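Local coordinates for hypothetical protein Atu3615 (Agrobacterium tumefaciens str. C58, PDB 1ZNP) that is of unknown function but belongs to the cupin superfamily (DUF985), whose members are built on a small beta-barrel, at residues His54-Asp60 against Ser132-Ala136; Ala61-Tyr67 against Pro99-Ala105; Ala69-Ile73 against Phe117-Gly121. All coordinates share one frame; numbering follows the deposited sequence.

Contact 1. Residues His54-Asp60 against Ser132-Ala136; sequences HWHRVTD and SFVMA
His54 meets its partner through CB, against which the bent selenomethionine Met135 brings its terminal CE (3.8 Å from His54 CB to Met135 CE). At the corner residue Trp55 the carbonyl takes Ala136 N (Trp55 O to Ala136 N, 3.1 Å), and a water donates to Trp55 O and Ala136 O, while the indole turns away to meet Trp140 edge-to-face. His56 is buried; its ND1 turns back across the corner to His54 O, 2.7 Å away and near the imidazole plane, which fixes the rotation of the ring. CD2 comes obliquely to the Phe133 ring (His56 CD2 to Phe133 CE1, 3.6 Å), the planes 30° apart but slid until they hardly overlap. Arg57 N bonds Val134 O at 2.9 Å, and Val134 N returns the bond to Arg57 O. With CG between N and C (chi1 69°), the arginine runs alongside Val134, whose CB lies over one guanidinium face, toward its rim. Thr59 N reaches Ser132 O, and Ser132 OG gives its proton to the syn side of Asp60 OD1 at 2.8 Å; Asp60 OD2 is salt-bridged to Arg37. The result is a two-stranded antiparallel ribbon beside the barrel of a cupin, its His-X-His spacing reminiscent of the first cupin motif.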
ATOM      1  N   HIS A  54      10.001 -14.534  -4.290  1.00 29.71           N
ATOM      2  CA  HIS A  54       9.008 -14.927  -5.285  1.00 28.28           C
ATOM      3  C   HIS A  54       7.590 -15.016  -4.734  1.00 25.70           C
ATOM      4  O   HIS A  54       7.395 -15.096  -3.523  1.00 24.67           O
ATOM      5  CB  HIS A  54       9.413 -16.260  -5.920  1.00 30.25           C
ATOM      6  CG  HIS A  54      10.664 -16.181  -6.741  1.00 33.88           C
ATOM      7  ND1 HIS A  54      11.869 -15.754  -6.224  1.00 34.83           N
ATOM      8  CD2 HIS A  54      10.892 -16.449  -8.050  1.00 34.60           C
ATOM      9  CE1 HIS A  54      12.783 -15.758  -7.178  1.00 34.64           C
ATOM     10  NE2 HIS A  54      12.216 -16.178  -8.296  1.00 34.72           N
ATOM     11  N   TRP A  55       6.609 -14.986  -5.638  1.00 24.33           N
ATOM     12  CA  TRP A  55       5.192 -15.058  -5.281  1.00 23.70           C
ATOM     13  C   TRP A  55       4.845 -16.328  -4.513  1.00 23.61           C
ATOM     14  O   TRP A  55       5.153 -17.439  -4.952  1.00 24.78           O
ATOM     15  CB  TRP A  55       4.304 -15.000  -6.527  1.00 20.86           C
ATOM     16  CG  TRP A  55       4.184 -13.657  -7.188  1.00 22.39           C
ATOM     17  CD1 TRP A  55       4.706 -13.298  -8.392  1.00 23.03           C
ATOM     18  CD2 TRP A  55       3.430 -12.519  -6.724  1.00 23.06           C
ATOM     19  NE1 TRP A  55       4.320 -12.015  -8.719  1.00 25.52           N
ATOM     20  CE2 TRP A  55       3.540 -11.512  -7.714  1.00 21.91           C
ATOM     21  CE3 TRP A  55       2.672 -12.254  -5.573  1.00 22.96           C
ATOM     22  CZ2 TRP A  55       2.922 -10.265  -7.591  1.00 20.80           C
ATOM     23  CZ3 TRP A  55       2.051 -11.004  -5.449  1.00 21.72           C
ATOM     24  CH2 TRP A  55       2.185 -10.026  -6.458  1.00 21.69           C
ATOM     25  N   HIS A  56       4.180 -16.157  -3.375  1.00 21.79           N
ATOM     26  CA  HIS A  56       3.787 -17.281  -2.538  1.00 22.55           C
ATOM     27  C   HIS A  56       2.714 -16.807  -1.574  1.00 22.14           C
ATOM     28  O   HIS A  56       2.411 -15.611  -1.505  1.00 19.95           O
ATOM     29  CB  HIS A  56       4.978 -17.770  -1.719  1.00 21.89           C
ATOM     30  CG  HIS A  56       5.498 -16.741  -0.763  1.00 24.10           C
ATOM     31  ND1 HIS A  56       6.203 -15.631  -1.177  1.00 23.58           N
ATOM     32  CD2 HIS A  56       5.355 -16.618   0.579  1.00 24.28           C
ATOM     33  CE1 HIS A  56       6.471 -14.868  -0.133  1.00 24.01           C
ATOM     34  NE2 HIS A  56       5.966 -15.444   0.945  1.00 24.93           N
ATOM     35  N   ARG A  57       2.152 -17.746  -0.823  1.00 21.48           N
ATOM     36  CA  ARG A  57       1.144 -17.399   0.158  1.00 21.73           C
ATOM     37  C   ARG A  57       1.120 -18.392   1.319  1.00 21.57           C
ATOM     38  O   ARG A  57       1.502 -19.559   1.169  1.00 19.73           O
ATOM     39  CB  ARG A  57      -0.248 -17.309  -0.494  1.00 23.09           C
ATOM     40  CG  ARG A  57      -0.820 -18.629  -0.950  1.00 27.19           C
ATOM     41  CD  ARG A  57      -2.047 -18.449  -1.843  1.00 29.23           C
ATOM     42  NE  ARG A  57      -2.249 -19.646  -2.663  1.00 35.25           N
ATOM     43  CZ  ARG A  57      -2.763 -20.797  -2.227  1.00 34.15           C
ATOM     44  NH1 ARG A  57      -3.162 -20.943  -0.972  1.00 35.97           N
ATOM     45  NH2 ARG A  57      -2.843 -21.826  -3.049  1.00 35.43           N
ATOM     46  N   VAL A  58       0.707 -17.887   2.482  1.00 19.73           N
ATOM     47  CA  VAL A  58       0.568 -18.678   3.685  1.00 20.16           C
ATOM     48  C   VAL A  58      -0.945 -18.847   3.736  1.00 23.04           C
ATOM     49  O   VAL A  58      -1.679 -17.894   4.005  1.00 24.09           O
ATOM     50  CB  VAL A  58       1.093 -17.909   4.904  1.00 19.69           C
ATOM     51  CG1 VAL A  58       1.004 -18.769   6.138  1.00 15.42           C
ATOM     52  CG2 VAL A  58       2.540 -17.474   4.655  1.00 18.64           C
ATOM     53  N   THR A  59      -1.400 -20.065   3.454  1.00 23.83           N
ATOM     54  CA  THR A  59      -2.823 -20.376   3.367  1.00 25.15           C
ATOM     55  C   THR A  59      -3.744 -20.125   4.541  1.00 26.17           C
ATOM     56  O   THR A  59      -4.881 -19.705   4.346  1.00 29.08           O
ATOM     57  CB  THR A  59      -3.054 -21.855   2.947  1.00 25.74           C
ATOM     58  OG1 THR A  59      -2.618 -22.728   3.997  1.00 26.85           O
ATOM     59  CG2 THR A  59      -2.293 -22.182   1.666  1.00 22.77           C
ATOM     60  N   ASP A  60      -3.272 -20.358   5.758  1.00 25.60           N
ATOM     61  CA  ASP A  60      -4.141 -20.220   6.921  1.00 23.86           C
ATOM     62  C   ASP A  60      -3.646 -19.346   8.055  1.00 23.18           C
ATOM     63  O   ASP A  60      -3.997 -19.562   9.217  1.00 22.72           O
ATOM     64  CB  ASP A  60      -4.425 -21.610   7.461  1.00 23.93           C
ATOM     65  CG  ASP A  60      -3.154 -22.448   7.592  1.00 24.49           C
ATOM     66  OD1 ASP A  60      -3.231 -23.672   7.382  1.00 24.89           O
ATOM     67  OD2 ASP A  60      -2.083 -21.887   7.911  1.00 21.89           O
ATOM     68  N   SER A 132       1.471 -25.307   4.993  1.00 21.98           N
ATOM     69  CA  SER A 132       0.525 -24.234   4.689  1.00 25.51           C
ATOM     70  C   SER A 132       1.239 -23.167   3.860  1.00 26.62           C
ATOM     71  O   SER A 132       0.930 -21.974   3.933  1.00 27.72           O
ATOM     72  CB  SER A 132      -0.003 -23.622   5.983  1.00 25.17           C
ATOM     73  OG  SER A 132      -0.712 -24.596   6.723  1.00 28.51           O
ATOM     74  N   PHE A 133       2.205 -23.626   3.075  1.00 26.70           N
ATOM     75  CA  PHE A 133       3.017 -22.775   2.230  1.00 25.13           C
ATOM     76  C   PHE A 133       2.819 -23.212   0.786  1.00 26.18           C
ATOM     77  O   PHE A 133       2.886 -24.400   0.477  1.00 26.08           O
ATOM     78  CB  PHE A 133       4.477 -22.948   2.615  1.00 24.45           C
ATOM     79  CG  PHE A 133       5.410 -22.043   1.883  1.00 25.32           C
ATOM     80  CD1 PHE A 133       5.582 -20.720   2.295  1.00 23.72           C
ATOM     81  CD2 PHE A 133       6.127 -22.506   0.779  1.00 23.92           C
ATOM     82  CE1 PHE A 133       6.449 -19.863   1.625  1.00 23.90           C
ATOM     83  CE2 PHE A 133       7.000 -21.658   0.093  1.00 26.29           C
ATOM     84  CZ  PHE A 133       7.163 -20.327   0.520  1.00 24.72           C
ATOM     85  N   VAL A 134       2.565 -22.253  -0.094  1.00 27.94           N
ATOM     86  CA  VAL A 134       2.372 -22.553  -1.503  1.00 29.20           C
ATOM     87  C   VAL A 134       2.938 -21.439  -2.355  1.00 31.26           C
ATOM     88  O   VAL A 134       2.717 -20.256  -2.081  1.00 32.31           O
ATOM     89  CB  VAL A 134       0.894 -22.689  -1.870  1.00 28.40           C
ATOM     90  CG1 VAL A 134       0.775 -23.083  -3.336  1.00 27.75           C
ATOM     91  CG2 VAL A 134       0.222 -23.700  -0.976  1.00 27.79           C
HETATM   92  N   MSE A 135       3.658 -21.817  -3.401  1.00 33.96           N
HETATM   93  CA  MSE A 135       4.244 -20.839  -4.300  1.00 36.71           C
HETATM   94  C   MSE A 135       3.565 -20.884  -5.647  1.00 36.25           C
HETATM   95  O   MSE A 135       2.917 -21.875  -5.994  1.00 35.37           O
HETATM   96  CB  MSE A 135       5.729 -21.116  -4.481  1.00 40.26           C
HETATM   97  CG  MSE A 135       6.518 -20.904  -3.227  1.00 47.16           C
HETATM   98 SE   MSE A 135       8.344 -21.350  -3.494  1.00 61.03          SE
HETATM   99  CE  MSE A 135       8.859 -19.809  -4.566  1.00 52.69           C
ATOM    100  N   ALA A 136       3.706 -19.801  -6.399  1.00 35.65           N
ATOM    101  CA  ALA A 136       3.131 -19.740  -7.733  1.00 35.97           C
ATOM    102  C   ALA A 136       4.171 -20.322  -8.676  1.00 35.92           C
ATOM    103  O   ALA A 136       5.351 -20.385  -8.342  1.00 36.78           O
ATOM    104  CB  ALA A 136       2.829 -18.302  -8.109  1.00 35.23           C
TER
HETATM  105  O   HOH W   1       7.114 -17.969  -6.996  1.00 35.76           O

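Contact 2. Residues Ala61-Tyr67 against Pro99-Ala105; sequences AVEVWHY and PQVIVPA
Glu63 O receives Val103 N at 2.8 Å, and Glu63 N answers with a bond to Val103 O (3.1 Å). This reciprocal pair starts an antiparallel ladder that goes on through Trp65 N to Val101 O at 2.9 Å, with Val101 N returning to Trp65 O, and ends where Tyr67 N reaches Pro99 O, also 2.9 Å. Two different faces result. On the inner one Trp65 lies side by side with Val103, the pyrrole part of the indole against one methyl (Trp65 CD1 to Val103 CG2, 3.8 Å), while its CB rests on Val101 (Trp65 CB to Val101 CG1, 3.7 Å). With CG beside the backbone N (chi1 -75°), the indole points NE1 to Gln109 OE1, and Gln109 NE2 is in turn held by Glu63 OE1. Leu75 and Leu89 also pack on Trp65. The other face carries Val64, Ile102, His66 and Gln100. Val64 CG1 touches the aliphatic Gln100 CG at 3.7 Å, and just before the strand Val62 CG1 touches Ile102 CG2 at 3.8 Å; the His66 and Gln100 side chains point the same way, ring and amide planes 74° apart. One glutamine amide thus serves both an indole N-H and a carboxylate on a face otherwise lined here by Val101 and Val103, which would fix the turn of both Glu63 and the indole.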
ATOM      1  N   ALA A  61      -2.834 -18.353   7.730  1.00 22.04           N
ATOM      2  CA  ALA A  61      -2.324 -17.483   8.767  1.00 18.75           C
ATOM      3  C   ALA A  61      -1.914 -16.154   8.184  1.00 17.79           C
ATOM      4  O   ALA A  61      -1.508 -16.076   7.023  1.00 15.11           O
ATOM      5  CB  ALA A  61      -1.142 -18.134   9.455  1.00 15.99           C
ATOM      6  N   VAL A  62      -2.050 -15.124   9.015  1.00 16.05           N
ATOM      7  CA  VAL A  62      -1.694 -13.759   8.696  1.00 15.98           C
ATOM      8  C   VAL A  62      -0.195 -13.559   8.963  1.00 17.41           C
ATOM      9  O   VAL A  62       0.329 -13.951  10.012  1.00 14.64           O
ATOM     10  CB  VAL A  62      -2.464 -12.779   9.604  1.00 15.73           C
ATOM     11  CG1 VAL A  62      -1.932 -11.360   9.429  1.00 13.73           C
ATOM     12  CG2 VAL A  62      -3.945 -12.844   9.296  1.00 17.95           C
ATOM     13  N   GLU A  63       0.490 -12.937   8.020  1.00 17.25           N
ATOM     14  CA  GLU A  63       1.899 -12.680   8.189  1.00 19.69           C
ATOM     15  C   GLU A  63       2.146 -11.176   8.243  1.00 20.31           C
ATOM     16  O   GLU A  63       1.632 -10.424   7.422  1.00 21.43           O
ATOM     17  CB  GLU A  63       2.684 -13.306   7.039  1.00 23.05           C
ATOM     18  CG  GLU A  63       4.174 -13.011   7.095  1.00 29.36           C
ATOM     19  CD  GLU A  63       4.994 -14.013   6.310  1.00 31.19           C
ATOM     20  OE1 GLU A  63       4.565 -14.381   5.197  1.00 33.58           O
ATOM     21  OE2 GLU A  63       6.067 -14.419   6.809  1.00 32.83           O
ATOM     22  N   VAL A  64       2.911 -10.731   9.230  1.00 19.89           N
ATOM     23  CA  VAL A  64       3.213  -9.322   9.340  1.00 18.51           C
ATOM     24  C   VAL A  64       4.703  -9.093   9.103  1.00 19.03           C
ATOM     25  O   VAL A  64       5.555  -9.741   9.730  1.00 18.75           O
ATOM     26  CB  VAL A  64       2.848  -8.778  10.726  1.00 19.88           C
ATOM     27  CG1 VAL A  64       3.224  -7.302  10.815  1.00 15.46           C
ATOM     28  CG2 VAL A  64       1.361  -9.004  10.995  1.00 17.93           C
ATOM     29  N   TRP A  65       5.007  -8.168   8.198  1.00 17.99           N
ATOM     30  CA  TRP A  65       6.388  -7.833   7.873  1.00 18.75           C
ATOM     31  C   TRP A  65       6.876  -6.658   8.714  1.00 17.23           C
ATOM     32  O   TRP A  65       6.130  -5.716   8.973  1.00 18.82           O
ATOM     33  CB  TRP A  65       6.516  -7.499   6.381  1.00 17.82           C
ATOM     34  CG  TRP A  65       6.457  -8.695   5.464  1.00 20.14           C
ATOM     35  CD1 TRP A  65       5.430  -9.586   5.334  1.00 20.76           C
ATOM     36  CD2 TRP A  65       7.455  -9.093   4.512  1.00 21.03           C
ATOM     37  NE1 TRP A  65       5.724 -10.511   4.359  1.00 21.44           N
ATOM     38  CE2 TRP A  65       6.960 -10.233   3.839  1.00 20.55           C
ATOM     39  CE3 TRP A  65       8.719  -8.595   4.162  1.00 21.05           C
ATOM     40  CZ2 TRP A  65       7.683 -10.882   2.839  1.00 20.66           C
ATOM     41  CZ3 TRP A  65       9.439  -9.242   3.166  1.00 21.06           C
ATOM     42  CH2 TRP A  65       8.916 -10.374   2.515  1.00 21.33           C
ATOM     43  N   HIS A  66       8.133  -6.729   9.151  1.00 17.97           N
ATOM     44  CA  HIS A  66       8.724  -5.676   9.976  1.00 17.08           C
ATOM     45  C   HIS A  66      10.091  -5.285   9.417  1.00 17.72           C
ATOM     46  O   HIS A  66      10.953  -6.149   9.209  1.00 17.84           O
ATOM     47  CB  HIS A  66       8.899  -6.157  11.426  1.00 17.12           C
ATOM     48  CG  HIS A  66       7.663  -6.761  12.022  1.00 17.93           C
ATOM     49  ND1 HIS A  66       7.258  -8.053  11.750  1.00 19.74           N
ATOM     50  CD2 HIS A  66       6.748  -6.256  12.881  1.00 16.13           C
ATOM     51  CE1 HIS A  66       6.150  -8.316  12.417  1.00 18.27           C
ATOM     52  NE2 HIS A  66       5.821  -7.243  13.112  1.00 19.61           N
ATOM     53  N   TYR A  67      10.286  -3.991   9.181  1.00 15.78           N
ATOM     54  CA  TYR A  67      11.548  -3.499   8.655  1.00 17.16           C
ATOM     55  C   TYR A  67      12.575  -3.342   9.772  1.00 17.98           C
ATOM     56  O   TYR A  67      12.251  -2.795  10.823  1.00 18.61           O
ATOM     57  CB  TYR A  67      11.342  -2.149   7.964  1.00 16.73           C
ATOM     58  CG  TYR A  67      12.635  -1.404   7.745  1.00 18.16           C
ATOM     59  CD1 TYR A  67      13.178  -0.592   8.748  1.00 16.20           C
ATOM     60  CD2 TYR A  67      13.354  -1.561   6.561  1.00 17.49           C
ATOM     61  CE1 TYR A  67      14.410   0.044   8.575  1.00 16.97           C
ATOM     62  CE2 TYR A  67      14.581  -0.931   6.376  1.00 19.28           C
ATOM     63  CZ  TYR A  67      15.108  -0.133   7.386  1.00 18.03           C
ATOM     64  OH  TYR A  67      16.346   0.447   7.202  1.00 18.47           O
ATOM     65  N   PRO A  99       7.073   0.803   8.317  1.00 15.44           N
ATOM     66  CA  PRO A  99       7.958  -0.297   8.705  1.00 15.26           C
ATOM     67  C   PRO A  99       7.201  -1.551   9.116  1.00 15.70           C
ATOM     68  O   PRO A  99       7.793  -2.538   9.523  1.00 15.41           O
ATOM     69  CB  PRO A  99       8.766   0.300   9.855  1.00 16.21           C
ATOM     70  CG  PRO A  99       7.735   1.173  10.548  1.00 17.56           C
ATOM     71  CD  PRO A  99       6.992   1.827   9.376  1.00 15.43           C
ATOM     72  N   GLN A 100       5.885  -1.502   9.009  1.00 17.68           N
ATOM     73  CA  GLN A 100       5.064  -2.648   9.378  1.00 18.54           C
ATOM     74  C   GLN A 100       3.933  -2.750   8.380  1.00 17.37           C
ATOM     75  O   GLN A 100       3.272  -1.761   8.101  1.00 17.43           O
ATOM     76  CB  GLN A 100       4.490  -2.462  10.781  1.00 16.85           C
ATOM     77  CG  GLN A 100       3.868  -3.707  11.356  1.00 17.31           C
ATOM     78  CD  GLN A 100       3.166  -3.437  12.661  1.00 19.75           C
ATOM     79  OE1 GLN A 100       1.961  -3.170  12.691  1.00 20.92           O
ATOM     80  NE2 GLN A 100       3.917  -3.483  13.754  1.00 18.71           N
ATOM     81  N   VAL A 101       3.739  -3.939   7.822  1.00 19.23           N
ATOM     82  CA  VAL A 101       2.661  -4.167   6.862  1.00 20.04           C
ATOM     83  C   VAL A 101       2.067  -5.564   7.073  1.00 20.25           C
ATOM     84  O   VAL A 101       2.791  -6.560   7.234  1.00 17.01           O
ATOM     85  CB  VAL A 101       3.143  -3.988   5.403  1.00 17.96           C
ATOM     86  CG1 VAL A 101       4.478  -4.641   5.223  1.00 23.83           C
ATOM     87  CG2 VAL A 101       2.148  -4.596   4.445  1.00 18.87           C
ATOM     88  N   ILE A 102       0.738  -5.605   7.071  1.00 18.92           N
ATOM     89  CA  ILE A 102      -0.022  -6.815   7.314  1.00 19.20           C
ATOM     90  C   ILE A 102      -0.510  -7.562   6.094  1.00 21.23           C
ATOM     91  O   ILE A 102      -1.457  -7.136   5.449  1.00 23.50           O
ATOM     92  CB  ILE A 102      -1.273  -6.516   8.158  1.00 18.39           C
ATOM     93  CG1 ILE A 102      -0.863  -5.964   9.517  1.00 18.74           C
ATOM     94  CG2 ILE A 102      -2.108  -7.764   8.314  1.00 17.60           C
ATOM     95  CD1 ILE A 102      -0.387  -4.549   9.436  1.00 25.43           C
ATOM     96  N   VAL A 103       0.111  -8.697   5.793  1.00 21.33           N
ATOM     97  CA  VAL A 103      -0.342  -9.481   4.669  1.00 21.90           C
ATOM     98  C   VAL A 103      -1.438 -10.393   5.215  1.00 22.16           C
ATOM     99  O   VAL A 103      -1.177 -11.272   6.038  1.00 24.08           O
ATOM    100  CB  VAL A 103       0.789 -10.348   4.074  1.00 22.79           C
ATOM    101  CG1 VAL A 103       0.280 -11.073   2.825  1.00 20.29           C
ATOM    102  CG2 VAL A 103       2.002  -9.478   3.749  1.00 19.63           C
ATOM    103  N   PRO A 104      -2.688 -10.175   4.791  1.00 20.47           N
ATOM    104  CA  PRO A 104      -3.778 -11.018   5.277  1.00 20.21           C
ATOM    105  C   PRO A 104      -3.570 -12.482   4.872  1.00 19.78           C
ATOM    106  O   PRO A 104      -2.766 -12.782   3.991  1.00 18.11           O
ATOM    107  CB  PRO A 104      -5.018 -10.377   4.649  1.00 18.92           C
ATOM    108  CG  PRO A 104      -4.497  -9.774   3.406  1.00 21.63           C
ATOM    109  CD  PRO A 104      -3.185  -9.173   3.834  1.00 21.50           C
ATOM    110  N   ALA A 105      -4.293 -13.381   5.530  1.00 19.70           N
ATOM    111  CA  ALA A 105      -4.185 -14.814   5.277  1.00 19.72           C
ATOM    112  C   ALA A 105      -4.592 -15.250   3.872  1.00 21.06           C
ATOM    113  O   ALA A 105      -5.537 -14.727   3.286  1.00 20.66           O
ATOM    114  CB  ALA A 105      -4.992 -15.583   6.313  1.00 18.41           C
TER
HETATM  115  O   HOH W   2      -0.595 -14.245   4.826  1.00 19.27           O

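Contact 3. Residues Ala69-Ile73 against Phe117-Gly121; sequences AGAPI and FTLVG
Ala69 and Leu119 pair through both backbone bonds, Leu119 N to Ala69 O at 2.9 Å and Ala69 N to Leu119 O at a longer 3.3 Å, and a further bond joins Ala71 N to Phe117 O (2.9 Å). Between them Gly70, with a positive phi of 87°, brings its CA to 3.2 Å from Phe117 O, a CA-H...O approach that the lack of a side chain makes possible. The Phe117 ring comes back obliquely to the same glycine: CG sits between the backbone N and carbonyl carbon (chi1 75°), which carries CE2 to 3.6 Å from Gly70 CA. Thr118 holds the next part of the loop. Its OG1 donates to Ala71 O, although the modelled 2.5 Å between Thr118 OG1 and Ala71 O is very short and its exact value doubtful. Its CG2, opposite the backbone N across the CA-CB bond, meets the end of Ile73 at 3.5 Å (Thr118 CG2 to Ile73 CD1). The same Ile73 CD1 reaches on to Val120 CG1 at 4.1 Å.

A second shell sets these groups. Ser113 OG bonds Thr118 OG1, Leu47 supports Ile73, and Ile10 of helix 7-14 covers Phe117 and Leu119. Gly70 O accepts a hydrogen bond from Tyr67 OH. After strand 63-68, the neighbour of strand 117-124, the chain turns the corner at Ala69 and runs on into strand 73-78, consistent with a connection between the two faces of a cupin beta-barrel.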
ATOM      1  N   ALA A  69      16.513  -3.117   8.963  1.00 19.20           N
ATOM      2  CA  ALA A  69      17.692  -2.424   8.465  1.00 18.49           C
ATOM      3  C   ALA A  69      17.834  -2.527   6.956  1.00 19.43           C
ATOM      4  O   ALA A  69      17.174  -3.347   6.307  1.00 19.79           O
ATOM      5  CB  ALA A  69      18.922  -3.003   9.133  1.00 18.64           C
ATOM      6  N   GLY A  70      18.716  -1.698   6.402  1.00 19.18           N
ATOM      7  CA  GLY A  70      18.928  -1.702   4.970  1.00 19.04           C
ATOM      8  C   GLY A  70      17.953  -0.788   4.244  1.00 20.15           C
ATOM      9  O   GLY A  70      17.257   0.024   4.863  1.00 20.30           O
ATOM     10  N   ALA A  71      17.916  -0.930   2.925  1.00 18.89           N
ATOM     11  CA  ALA A  71      17.049  -0.144   2.063  1.00 21.74           C
ATOM     12  C   ALA A  71      15.599  -0.570   2.228  1.00 22.30           C
ATOM     13  O   ALA A  71      15.317  -1.652   2.743  1.00 23.16           O
ATOM     14  CB  ALA A  71      17.480  -0.327   0.588  1.00 20.02           C
ATOM     15  N   PRO A  72      14.653   0.283   1.811  1.00 22.46           N
ATOM     16  CA  PRO A  72      13.259  -0.142   1.966  1.00 22.13           C
ATOM     17  C   PRO A  72      12.958  -1.293   1.025  1.00 20.24           C
ATOM     18  O   PRO A  72      13.794  -1.674   0.206  1.00 22.98           O
ATOM     19  CB  PRO A  72      12.464   1.118   1.626  1.00 21.58           C
ATOM     20  CG  PRO A  72      13.396   1.887   0.715  1.00 24.16           C
ATOM     21  CD  PRO A  72      14.734   1.691   1.385  1.00 21.90           C
ATOM     22  N   ILE A  73      11.761  -1.844   1.139  1.00 18.73           N
ATOM     23  CA  ILE A  73      11.354  -2.951   0.299  1.00 17.67           C
ATOM     24  C   ILE A  73      10.037  -2.653  -0.396  1.00 18.65           C
ATOM     25  O   ILE A  73       9.234  -1.852   0.076  1.00 16.60           O
ATOM     26  CB  ILE A  73      11.194  -4.259   1.146  1.00 18.51           C
ATOM     27  CG1 ILE A  73      12.457  -5.116   1.028  1.00 17.44           C
ATOM     28  CG2 ILE A  73       9.942  -5.038   0.722  1.00 17.79           C
ATOM     29  CD1 ILE A  73      12.398  -6.405   1.825  1.00 16.12           C
ATOM     30  N   PHE A 117      20.414  -4.434   0.313  1.00 26.62           N
ATOM     31  CA  PHE A 117      19.802  -5.443   1.158  1.00 23.88           C
ATOM     32  C   PHE A 117      18.788  -4.842   2.104  1.00 21.43           C
ATOM     33  O   PHE A 117      18.794  -3.645   2.376  1.00 20.95           O
ATOM     34  CB  PHE A 117      20.853  -6.179   1.994  1.00 25.67           C
ATOM     35  CG  PHE A 117      21.380  -5.371   3.148  1.00 26.27           C
ATOM     36  CD1 PHE A 117      22.582  -4.680   3.037  1.00 27.64           C
ATOM     37  CD2 PHE A 117      20.656  -5.269   4.330  1.00 26.47           C
ATOM     38  CE1 PHE A 117      23.060  -3.892   4.092  1.00 27.87           C
ATOM     39  CE2 PHE A 117      21.122  -4.483   5.389  1.00 28.63           C
ATOM     40  CZ  PHE A 117      22.333  -3.791   5.266  1.00 26.54           C
ATOM     41  N   THR A 118      17.929  -5.710   2.612  1.00 18.39           N
ATOM     42  CA  THR A 118      16.921  -5.336   3.573  1.00 16.92           C
ATOM     43  C   THR A 118      16.765  -6.516   4.525  1.00 16.47           C
ATOM     44  O   THR A 118      16.502  -7.646   4.104  1.00 12.75           O
ATOM     45  CB  THR A 118      15.550  -5.038   2.922  1.00 17.81           C
ATOM     46  OG1 THR A 118      15.681  -3.974   1.970  1.00 21.00           O
ATOM     47  CG2 THR A 118      14.539  -4.614   3.988  1.00 14.72           C
ATOM     48  N   LEU A 119      16.969  -6.235   5.804  1.00 14.47           N
ATOM     49  CA  LEU A 119      16.821  -7.223   6.854  1.00 14.80           C
ATOM     50  C   LEU A 119      15.423  -6.965   7.407  1.00 16.10           C
ATOM     51  O   LEU A 119      15.104  -5.847   7.795  1.00 15.83           O
ATOM     52  CB  LEU A 119      17.835  -6.968   7.975  1.00 15.11           C
ATOM     53  CG  LEU A 119      18.181  -8.093   8.955  1.00 15.52           C
ATOM     54  CD1 LEU A 119      18.381  -7.519  10.342  1.00 13.65           C
ATOM     55  CD2 LEU A 119      17.088  -9.140   8.979  1.00 16.71           C
ATOM     56  N   VAL A 120      14.584  -7.989   7.444  1.00 15.33           N
ATOM     57  CA  VAL A 120      13.259  -7.816   7.989  1.00 14.49           C
ATOM     58  C   VAL A 120      12.914  -8.940   8.947  1.00 15.96           C
ATOM     59  O   VAL A 120      13.647  -9.922   9.089  1.00 17.64           O
ATOM     60  CB  VAL A 120      12.177  -7.794   6.881  1.00 13.54           C
ATOM     61  CG1 VAL A 120      12.447  -6.679   5.887  1.00 15.29           C
ATOM     62  CG2 VAL A 120      12.145  -9.123   6.159  1.00 11.18           C
ATOM     63  N   GLY A 121      11.776  -8.770   9.606  1.00 15.94           N
ATOM     64  CA  GLY A 121      11.259  -9.769  10.506  1.00 16.26           C
ATOM     65  C   GLY A 121       9.874 -10.125   9.997  1.00 17.67           C
ATOM     66  O   GLY A 121       9.199  -9.293   9.374  1.00 18.20           O
TER

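Contacts 2 and 3 share a sheet, because strand 63-68 has strand 97-103 on one side and strand 117-124 on the other. They meet: His66 O lies 2.8 Å from Gly121 N, a probable hydrogen bond, and Trp65 CE3 is 4.0 Å from Val120 CG2. Contact 1 continues into contact 2 along the chain, with Val58 CG2 packed 3.7 Å from Glu63 OE1; their centres are about 14 Å apart, as are those of contacts 2 and 3. Contacts 1 and 3 lie on opposite sides of the chain's centre, about 21 Å between centres. The buried His56 and inward-facing Glu63 and Trp65 probably lie where related cupins have their pocket, though no ligand or metal is established here.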